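Long-range contacts in mandelate racemase/muconate lactonizing enzyme family protein (Roseovarius nubinhibens ISM, PDB 3U4F), which binds magnesium in a TIM-barrel active site and probably acts as a hydro-lyase of the enolase superfamily: residues K142-E150 against R178-E186; D164-G175 against A200-Y210. One frame throughout, in Å; residues are numbered along the deposited sequence.

Contact 1: residues K142-E150 against R178-E186; sequences KRDITPHDE and RDEWPGRTE
The backbone oxygen of Ile145 is gripped by two nitrogens of one guanidinium. Arg184 meets it side-on: NH2 lies 2.9 Å from Ile145 O and NE 3.1 Å from the same oxygen, with N-H...O angles of 151° and 145°. The oxygen sits almost in the guanidinium plane, and NE approaches it nearly along the C=O axis. Arg184 reaches this far because its chain runs extended from CG to NE, with CG anti to the backbone N (chi1 -171°). Arg143 O lies over one face of the same group; although Arg184 NE is 3.1 Å from Arg143 O, the angle is too poor for a hydrogen bond. A water in the guanidinium plane accepts from Arg184 NH2 at 2.8 Å and donates to both Lys142 O and Glu150 OE1, so the Glu150 carboxylate, which also bonds Ser140, meets the arginine through water. The remaining nitrogen, NH1, bonds Arg169 O on the neighbouring barrel strand.

Trp181 adds a flat apolar wall. Arg184 CD packs over one face of its indole, while the far end of the six-membered ring reaches the 143-147 backbone, Trp181 CH2 coming within 3.5 Å of Ile145 O and Trp181 CZ2 touching Pro147 CD at 4.1 Å. Beside it, the bent chain of Glu180 lays its CG and carboxylate carbon against Arg143 CB. Thr146 caps helix 147-161, its OG1 accepting from Asp149 N at 3.1 Å, and Pro147 suits the first turn because it has no N-H to satisfy.

A leucine in place of Arg184 would probably leave Ile145 O without its two donors and the bridging water without the N-H it accepts from. The chemistry thus implies that one buried cation at the start of helix 184-196 holds carbonyls of the lead-in to helix 147-161 and of strand 165-169.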
loop_
_atom_site.group_PDB
_atom_site.type_symbol
_atom_site.label_atom_id
_atom_site.label_comp_id
_atom_site.label_asym_id
_atom_site.label_seq_id
_atom_site.Cartn_x
_atom_site.Cartn_y
_atom_site.Cartn_z
ATOM N N LYS A 142 17.781 -17.586 5.981
ATOM C CA LYS A 142 18.876 -17.491 4.998
ATOM C C LYS A 142 18.711 -18.353 3.758
ATOM O O LYS A 142 18.266 -19.485 3.852
ATOM C CB LYS A 142 20.208 -17.845 5.678
ATOM C CG LYS A 142 20.707 -16.788 6.678
ATOM C CD LYS A 142 22.105 -17.141 7.176
ATOM C CE LYS A 142 22.753 -15.971 7.902
ATOM N NZ LYS A 142 24.212 -16.184 8.180
ATOM N N ARG A 143 19.097 -17.812 2.604
ATOM C CA ARG A 143 19.313 -18.627 1.402
ATOM C C ARG A 143 20.784 -18.774 1.029
ATOM O O ARG A 143 21.126 -19.657 0.218
ATOM C CB ARG A 143 18.558 -18.065 0.191
ATOM C CG ARG A 143 17.115 -18.490 0.145
ATOM C CD ARG A 143 16.302 -17.638 -0.819
ATOM N NE ARG A 143 14.940 -18.127 -0.838
ATOM C CZ ARG A 143 13.982 -17.621 -0.078
ATOM N NH1 ARG A 143 14.243 -16.582 0.726
ATOM N NH2 ARG A 143 12.785 -18.169 -0.108
ATOM N N ASP A 144 21.653 -17.940 1.608
ATOM C CA ASP A 144 23.084 -18.051 1.301
ATOM C C ASP A 144 23.779 -19.262 1.948
ATOM O O ASP A 144 24.865 -19.711 1.508
ATOM C CB ASP A 144 23.839 -16.718 1.509
ATOM C CG ASP A 144 23.729 -16.169 2.922
ATOM O OD1 ASP A 144 22.672 -16.308 3.573
ATOM O OD2 ASP A 144 24.717 -15.544 3.371
ATOM N N ILE A 145 23.114 -19.864 2.917
ATOM C CA ILE A 145 23.634 -21.007 3.647
ATOM C C ILE A 145 23.504 -22.309 2.829
ATOM O O ILE A 145 22.497 -22.526 2.165
ATOM C CB ILE A 145 22.892 -21.103 5.031
ATOM C CG1 ILE A 145 23.593 -22.070 5.986
ATOM C CG2 ILE A 145 21.371 -21.384 4.857
ATOM C CD1 ILE A 145 23.098 -21.970 7.451
ATOM N N THR A 146 24.510 -23.183 2.896
ATOM C CA THR A 146 24.445 -24.466 2.191
ATOM C C THR A 146 23.450 -25.365 2.904
ATOM O O THR A 146 23.261 -25.221 4.113
ATOM C CB THR A 146 25.834 -25.191 2.125
ATOM O OG1 THR A 146 26.260 -25.567 3.449
ATOM C CG2 THR A 146 26.902 -24.294 1.479
ATOM N N PRO A 147 22.803 -26.301 2.172
ATOM C CA PRO A 147 21.977 -27.252 2.893
ATOM C C PRO A 147 22.722 -27.989 4.009
ATOM O O PRO A 147 22.128 -28.214 5.073
ATOM C CB PRO A 147 21.507 -28.211 1.791
ATOM C CG PRO A 147 21.354 -27.300 0.596
ATOM C CD PRO A 147 22.640 -26.458 0.708
ATOM N N HIS A 148 24.001 -28.335 3.797
ATOM C CA HIS A 148 24.771 -29.033 4.845
ATOM C C HIS A 148 24.818 -28.221 6.124
ATOM O O HIS A 148 24.521 -28.741 7.189
ATOM C CB HIS A 148 26.207 -29.359 4.388
ATOM C CG HIS A 148 27.106 -29.820 5.499
ATOM N ND1 HIS A 148 27.331 -31.156 5.773
ATOM C CD2 HIS A 148 27.849 -29.124 6.397
ATOM C CE1 HIS A 148 28.176 -31.261 6.783
ATOM N NE2 HIS A 148 28.493 -30.045 7.191
ATOM N N ASP A 149 25.201 -26.951 5.992
ATOM C CA ASP A 149 25.380 -26.040 7.112
ATOM C C ASP A 149 24.064 -25.722 7.786
ATOM O O ASP A 149 24.036 -25.519 8.988
ATOM C CB ASP A 149 26.056 -24.745 6.665
ATOM C CG ASP A 149 27.568 -24.919 6.409
ATOM O OD1 ASP A 149 28.118 -25.989 6.768
ATOM O OD2 ASP A 149 28.186 -23.985 5.840
ATOM N N GLU A 150 22.994 -25.658 6.987
ATOM C CA GLU A 150 21.633 -25.481 7.497
ATOM C C GLU A 150 21.220 -26.659 8.390
ATOM O O GLU A 150 20.762 -26.455 9.520
ATOM C CB GLU A 150 20.653 -25.286 6.323
ATOM C CG GLU A 150 19.241 -24.955 6.743
ATOM C CD GLU A 150 19.076 -23.484 7.143
ATOM O OE1 GLU A 150 18.454 -22.737 6.357
ATOM O OE2 GLU A 150 19.566 -23.086 8.223
ATOM N N ARG A 178 13.711 -18.804 -10.545
ATOM C CA ARG A 178 15.089 -19.278 -10.489
ATOM C C ARG A 178 15.439 -19.661 -9.064
ATOM O O ARG A 178 14.864 -19.120 -8.100
ATOM C CB ARG A 178 16.088 -18.212 -10.987
ATOM C CG ARG A 178 15.936 -17.794 -12.458
ATOM C CD ARG A 178 16.234 -18.960 -13.407
ATOM N NE ARG A 178 16.641 -18.533 -14.749
ATOM C CZ ARG A 178 15.836 -18.009 -15.672
ATOM N NH1 ARG A 178 14.556 -17.803 -15.414
ATOM N NH2 ARG A 178 16.322 -17.667 -16.863
ATOM N N ASP A 179 16.385 -20.586 -8.929
ATOM C CA ASP A 179 16.884 -20.984 -7.621
ATOM C C ASP A 179 17.989 -20.046 -7.165
ATOM O O ASP A 179 18.528 -19.281 -7.976
ATOM C CB ASP A 179 17.389 -22.432 -7.685
ATOM C CG ASP A 179 17.237 -23.183 -6.356
ATOM O OD1 ASP A 179 17.025 -22.566 -5.288
ATOM O OD2 ASP A 179 17.318 -24.423 -6.386
ATOM N N GLU A 180 18.316 -20.088 -5.865
ATOM C CA GLU A 180 19.388 -19.257 -5.297
ATOM C C GLU A 180 20.700 -19.549 -6.037
ATOM O O GLU A 180 21.470 -18.644 -6.344
ATOM C CB GLU A 180 19.564 -19.528 -3.792
ATOM C CG GLU A 180 20.560 -18.587 -3.080
ATOM C CD GLU A 180 20.057 -17.141 -2.945
ATOM O OE1 GLU A 180 18.905 -16.835 -3.335
ATOM O OE2 GLU A 180 20.827 -16.302 -2.450
ATOM N N TRP A 181 20.937 -20.837 -6.260
ATOM C CA TRP A 181 21.960 -21.340 -7.176
ATOM C C TRP A 181 21.455 -22.693 -7.713
ATOM O O TRP A 181 20.623 -23.352 -7.071
ATOM C CB TRP A 181 23.336 -21.453 -6.472
ATOM C CG TRP A 181 23.446 -22.464 -5.328
ATOM C CD1 TRP A 181 23.509 -23.833 -5.432
ATOM C CD2 TRP A 181 23.542 -22.170 -3.925
ATOM N NE1 TRP A 181 23.620 -24.408 -4.188
ATOM C CE2 TRP A 181 23.648 -23.412 -3.241
ATOM C CE3 TRP A 181 23.541 -20.977 -3.176
ATOM C CZ2 TRP A 181 23.751 -23.497 -1.830
ATOM C CZ3 TRP A 181 23.652 -21.056 -1.778
ATOM C CH2 TRP A 181 23.759 -22.307 -1.120
ATOM N N PRO A 182 21.927 -23.117 -8.905
ATOM C CA PRO A 182 21.361 -24.349 -9.479
ATOM C C PRO A 182 21.449 -25.533 -8.537
ATOM O O PRO A 182 22.508 -25.777 -7.947
ATOM C CB PRO A 182 22.224 -24.589 -10.728
ATOM C CG PRO A 182 22.677 -23.197 -11.111
ATOM C CD PRO A 182 22.945 -22.514 -9.784
ATOM N N GLY A 183 20.321 -26.218 -8.345
ATOM C CA GLY A 183 20.279 -27.415 -7.501
ATOM C C GLY A 183 20.116 -27.264 -5.995
ATOM O O GLY A 183 19.946 -28.264 -5.288
ATOM N N ARG A 184 20.195 -26.042 -5.475
ATOM C CA ARG A 184 20.090 -25.850 -4.006
ATOM C C ARG A 184 18.793 -26.426 -3.436
ATOM O O ARG A 184 18.828 -27.171 -2.454
ATOM C CB ARG A 184 20.226 -24.383 -3.594
ATOM C CG ARG A 184 20.338 -24.199 -2.066
ATOM C CD ARG A 184 20.328 -22.729 -1.607
ATOM N NE ARG A 184 20.423 -22.646 -0.134
ATOM C CZ ARG A 184 19.379 -22.674 0.685
ATOM N NH1 ARG A 184 18.146 -22.774 0.185
ATOM N NH2 ARG A 184 19.563 -22.585 2.009
ATOM N N THR A 185 17.659 -26.104 -4.060
ATOM C CA THR A 185 16.355 -26.549 -3.533
ATOM C C THR A 185 16.187 -28.064 -3.599
ATOM O O THR A 185 15.680 -28.685 -2.653
ATOM C CB THR A 185 15.199 -25.820 -4.230
ATOM O OG1 THR A 185 15.364 -24.425 -4.004
ATOM C CG2 THR A 185 13.830 -26.266 -3.702
ATOM N N GLU A 186 16.645 -28.673 -4.696
ATOM C CA GLU A 186 16.561 -30.130 -4.828
ATOM C C GLU A 186 17.427 -30.845 -3.789
ATOM O O GLU A 186 17.126 -31.962 -3.397
ATOM C CB GLU A 186 16.928 -30.586 -6.253
ATOM C CG GLU A 186 15.905 -30.151 -7.274
ATOM C CD GLU A 186 16.198 -28.785 -7.900
ATOM O OE1 GLU A 186 17.120 -28.045 -7.454
ATOM O OE2 GLU A 186 15.486 -28.458 -8.875
HETATM O O HOH W 1 17.551 -22.281 3.976
#

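Contact 2: residues D164-G175 against A200-Y210; sequences DAFKVRAGAEVG and AALLIDANSCY. With MG (magnesium ion), chain E; GAI (guanidine), chain F.
The side chains of Lys167 and Leu203 cross at about a right angle on neighbouring parallel strands of the TIM barrel, 165-169 and 201-205, joined through helix 184-196 as a beta-alpha-beta crossover. Backbone bonds such as Leu203 N to Phe166 O, 2.9 Å, set the register. Ala165, Lys167, Arg169, Leu203 and Asp205 share one sheet face, where the C-terminal ends of the strands carry the charged pocket. Phe166, Val168 and Ile204 point to the other, apolar face, towards the surrounding helices; Val168 CG2 meets Ile204 CG1 at 4.0 Å.

A bend at chi3 (86°) turns the Lys167 amine to guanidine N3, 2.8 Å from NZ, and to a weak hydrogen bond, part of a salt bridge, with Asp205 OD2; NZ also bonds Tyr137 and Glu231. Arg169, bent at chi2, sets its guanidinium nearly coplanar with the Asn207 amide (18°), and its edge meets the guanidine, while NE bonds Ser140 O. Asp205 suits its place because its two oxygens do different work: OD1 accepts from Asn207 N, closing an Asx turn, while OD2 binds the magnesium ion, which Glu231 and Glu257 also ligate. The distance from Asp205 OD2 to the metal is 2.1 Å.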
loop_
_atom_site.group_PDB
_atom_site.type_symbol
_atom_site.label_atom_id
_atom_site.label_comp_id
_atom_site.label_asym_id
_atom_site.label_seq_id
_atom_site.Cartn_x
_atom_site.Cartn_y
_atom_site.Cartn_z
ATOM N N ASP A 164 11.313 -29.118 17.684
ATOM C CA ASP A 164 10.977 -30.328 16.910
ATOM C C ASP A 164 10.321 -29.978 15.576
ATOM O O ASP A 164 9.703 -30.824 14.948
ATOM C CB ASP A 164 10.081 -31.271 17.720
ATOM C CG ASP A 164 8.669 -30.730 17.949
ATOM O OD1 ASP A 164 8.307 -29.614 17.498
ATOM O OD2 ASP A 164 7.893 -31.462 18.610
ATOM N N ALA A 165 10.430 -28.706 15.192
ATOM C CA ALA A 165 9.929 -28.181 13.914
ATOM C C ALA A 165 10.919 -27.145 13.387
ATOM O O ALA A 165 11.476 -26.355 14.166
ATOM C CB ALA A 165 8.561 -27.538 14.121
ATOM N N PHE A 166 11.130 -27.133 12.073
ATOM C CA PHE A 166 12.239 -26.374 11.474
ATOM C C PHE A 166 11.821 -25.887 10.087
ATOM O O PHE A 166 11.301 -26.667 9.292
ATOM C CB PHE A 166 13.502 -27.240 11.323
ATOM C CG PHE A 166 13.917 -27.949 12.595
ATOM C CD1 PHE A 166 14.858 -27.384 13.437
ATOM C CD2 PHE A 166 13.353 -29.171 12.931
ATOM C CE1 PHE A 166 15.235 -28.028 14.623
ATOM C CE2 PHE A 166 13.689 -29.814 14.117
ATOM C CZ PHE A 166 14.636 -29.233 14.967
ATOM N N LYS A 167 12.045 -24.604 9.802
ATOM C CA LYS A 167 11.706 -24.072 8.477
ATOM C C LYS A 167 12.956 -23.579 7.755
ATOM O O LYS A 167 13.763 -22.834 8.337
ATOM C CB LYS A 167 10.636 -22.959 8.556
ATOM C CG LYS A 167 10.153 -22.484 7.180
ATOM C CD LYS A 167 8.923 -21.593 7.272
ATOM C CE LYS A 167 9.321 -20.148 7.500
ATOM N NZ LYS A 167 8.075 -19.350 7.616
ATOM N N VAL A 168 13.113 -23.989 6.492
ATOM C CA VAL A 168 14.223 -23.537 5.652
ATOM C C VAL A 168 13.667 -22.878 4.383
ATOM O O VAL A 168 12.456 -22.789 4.210
ATOM C CB VAL A 168 15.186 -24.729 5.305
ATOM C CG1 VAL A 168 15.704 -25.349 6.578
ATOM C CG2 VAL A 168 14.467 -25.736 4.467
ATOM N N ARG A 169 14.539 -22.380 3.515
ATOM C CA ARG A 169 14.112 -21.612 2.360
ATOM C C ARG A 169 14.266 -22.424 1.067
ATOM O O ARG A 169 15.229 -23.163 0.923
ATOM C CB ARG A 169 14.953 -20.354 2.247
ATOM C CG ARG A 169 14.913 -19.482 3.506
ATOM C CD ARG A 169 13.544 -18.770 3.632
ATOM N NE ARG A 169 13.242 -18.472 5.046
ATOM C CZ ARG A 169 12.175 -17.794 5.443
ATOM N NH1 ARG A 169 11.360 -17.262 4.533
ATOM N NH2 ARG A 169 11.932 -17.648 6.744
ATOM N N ALA A 170 13.332 -22.239 0.144
ATOM C CA ALA A 170 13.409 -22.774 -1.230
ATOM C C ALA A 170 13.553 -21.633 -2.234
ATOM O O ALA A 170 13.139 -20.506 -1.966
ATOM C CB ALA A 170 12.152 -23.546 -1.557
ATOM N N GLY A 171 14.130 -21.929 -3.399
ATOM C CA GLY A 171 14.157 -20.939 -4.484
ATOM C C GLY A 171 15.014 -19.743 -4.159
ATOM O O GLY A 171 15.862 -19.794 -3.285
ATOM N N ALA A 172 14.804 -18.665 -4.897
ATOM C CA ALA A 172 15.402 -17.378 -4.571
ATOM C C ALA A 172 14.237 -16.463 -4.193
ATOM O O ALA A 172 13.117 -16.639 -4.691
ATOM C CB ALA A 172 16.170 -16.837 -5.780
ATOM N N GLU A 173 14.486 -15.493 -3.312
ATOM C CA GLU A 173 13.433 -14.584 -2.847
ATOM C C GLU A 173 12.877 -13.779 -4.017
ATOM O O GLU A 173 13.630 -13.090 -4.699
ATOM C CB GLU A 173 14.024 -13.632 -1.808
ATOM C CG GLU A 173 13.016 -12.675 -1.175
ATOM C CD GLU A 173 13.711 -11.720 -0.199
ATOM O OE1 GLU A 173 14.351 -12.206 0.743
ATOM O OE2 GLU A 173 13.675 -10.495 -0.412
ATOM N N VAL A 174 11.561 -13.862 -4.229
ATOM C CA VAL A 174 10.883 -13.298 -5.401
ATOM C C VAL A 174 11.726 -13.551 -6.667
ATOM O O VAL A 174 11.966 -12.645 -7.485
ATOM C CB VAL A 174 10.500 -11.807 -5.198
ATOM C CG1 VAL A 174 9.404 -11.427 -6.177
ATOM C CG2 VAL A 174 9.989 -11.597 -3.740
ATOM N N GLY A 175 12.179 -14.795 -6.794
ATOM C CA GLY A 175 13.250 -15.143 -7.726
ATOM C C GLY A 175 12.815 -15.387 -9.163
ATOM O O GLY A 175 13.621 -15.865 -9.950
ATOM N N ALA A 200 10.888 -35.141 13.060
ATOM C CA ALA A 200 10.896 -33.662 12.965
ATOM C C ALA A 200 9.827 -33.159 11.983
ATOM O O ALA A 200 9.629 -33.749 10.907
ATOM C CB ALA A 200 12.282 -33.173 12.534
ATOM N N ALA A 201 9.108 -32.098 12.361
ATOM C CA ALA A 201 8.264 -31.392 11.398
ATOM C C ALA A 201 9.156 -30.486 10.545
ATOM O O ALA A 201 9.998 -29.711 11.067
ATOM C CB ALA A 201 7.187 -30.590 12.099
ATOM N N LEU A 202 9.009 -30.601 9.227
ATOM C CA LEU A 202 9.824 -29.799 8.332
ATOM C C LEU A 202 8.941 -28.896 7.466
ATOM O O LEU A 202 7.974 -29.351 6.853
ATOM C CB LEU A 202 10.725 -30.675 7.459
ATOM C CG LEU A 202 11.771 -31.555 8.177
ATOM C CD1 LEU A 202 12.469 -32.495 7.161
ATOM C CD2 LEU A 202 12.807 -30.717 8.979
ATOM N N LEU A 203 9.298 -27.611 7.455
ATOM C CA LEU A 203 8.539 -26.569 6.759
ATOM C C LEU A 203 9.477 -25.915 5.751
ATOM O O LEU A 203 10.690 -25.922 5.936
ATOM C CB LEU A 203 8.099 -25.485 7.769
ATOM C CG LEU A 203 7.223 -25.789 8.980
ATOM C CD1 LEU A 203 7.960 -26.517 10.105
ATOM C CD2 LEU A 203 6.658 -24.419 9.541
ATOM N N ILE A 204 8.933 -25.325 4.695
ATOM C CA ILE A 204 9.789 -24.611 3.753
ATOM C C ILE A 204 9.039 -23.383 3.289
ATOM O O ILE A 204 7.800 -23.350 3.312
ATOM C CB ILE A 204 10.228 -25.520 2.540
ATOM C CG1 ILE A 204 11.491 -24.971 1.840
ATOM C CG2 ILE A 204 9.068 -25.766 1.579
ATOM C CD1 ILE A 204 12.285 -26.093 1.078
ATOM N N ASP A 205 9.786 -22.387 2.833
ATOM C CA ASP A 205 9.172 -21.130 2.429
ATOM C C ASP A 205 9.892 -20.706 1.140
ATOM O O ASP A 205 11.112 -20.591 1.132
ATOM C CB ASP A 205 9.414 -20.119 3.549
ATOM C CG ASP A 205 8.590 -18.839 3.408
ATOM O OD1 ASP A 205 8.218 -18.473 2.281
ATOM O OD2 ASP A 205 8.310 -18.197 4.462
ATOM N N ALA A 206 9.121 -20.494 0.074
ATOM C CA ALA A 206 9.659 -20.150 -1.257
ATOM C C ALA A 206 9.646 -18.656 -1.526
ATOM O O ALA A 206 10.074 -18.188 -2.590
ATOM C CB ALA A 206 8.863 -20.887 -2.351
ATOM N N ASN A 207 9.119 -17.897 -0.579
ATOM C CA ASN A 207 9.032 -16.426 -0.719
ATOM C C ASN A 207 8.744 -15.939 -2.130
ATOM O O ASN A 207 9.514 -15.126 -2.701
ATOM C CB ASN A 207 10.307 -15.776 -0.186
ATOM C CG ASN A 207 10.461 -15.943 1.317
ATOM O OD1 ASN A 207 9.862 -15.196 2.119
ATOM N ND2 ASN A 207 11.255 -16.908 1.703
ATOM N N SER A 208 7.637 -16.418 -2.687
ATOM C CA SER A 208 7.082 -15.872 -3.955
ATOM C C SER A 208 7.867 -16.197 -5.208
ATOM O O SER A 208 7.744 -15.506 -6.225
ATOM C CB SER A 208 6.880 -14.340 -3.857
ATOM O OG SER A 208 5.750 -14.015 -3.058
ATOM N N CYS A 209 8.664 -17.258 -5.161
ATOM C CA CYS A 209 9.585 -17.564 -6.262
ATOM C C CYS A 209 8.926 -18.140 -7.513
ATOM O O CYS A 209 9.236 -17.715 -8.632
ATOM C CB CYS A 209 10.627 -18.564 -5.770
ATOM S SG CYS A 209 11.922 -18.887 -6.989
ATOM N N TYR A 210 7.996 -19.094 -7.333
ATOM C CA TYR A 210 7.661 -20.023 -8.417
ATOM C C TYR A 210 6.402 -19.743 -9.232
ATOM O O TYR A 210 5.410 -19.250 -8.707
ATOM C CB TYR A 210 7.571 -21.425 -7.833
ATOM C CG TYR A 210 8.878 -21.921 -7.256
ATOM C CD1 TYR A 210 9.954 -22.225 -8.089
ATOM C CD2 TYR A 210 9.041 -22.091 -5.878
ATOM C CE1 TYR A 210 11.172 -22.721 -7.557
ATOM C CE2 TYR A 210 10.230 -22.563 -5.343
ATOM C CZ TYR A 210 11.288 -22.884 -6.181
ATOM O OH TYR A 210 12.457 -23.361 -5.651
HETATM MG MG MG E . 7.132 -16.480 4.912
HETATM C C GAI F . 8.936 -15.981 6.678
HETATM N N1 GAI F . 9.853 -15.812 7.596
HETATM N N2 GAI F . 8.985 -15.438 5.410
HETATM N N3 GAI F . 7.825 -16.683 6.958
HETATM O O HOH W 2 6.911 -16.248 2.952
#

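How the contacts relate
Contact 1 lies just outside contact 2, their centres about 10 Å apart, and the segments alternate along the chain: helix 147-161 leads into strand 165-169, which leads on to helix 184-196. Arg143 and Thr185 of contact 1 join them, with Arg143 NH2 3.0 Å from Ala170 O and Thr185 OG1 2.8 Å from Gly171 N, both probable hydrogen bonds just beyond strand 165-169. Contact 2 supplies Asp205 as a magnesium ligand, and its Lys167 and Arg169 meet the guanidine. Contact 1 stands behind them: the Arg143 side chain comes within about 7 Å of the guanidine and 8 Å of the metal, consistent with a second-shell position beside Arg169.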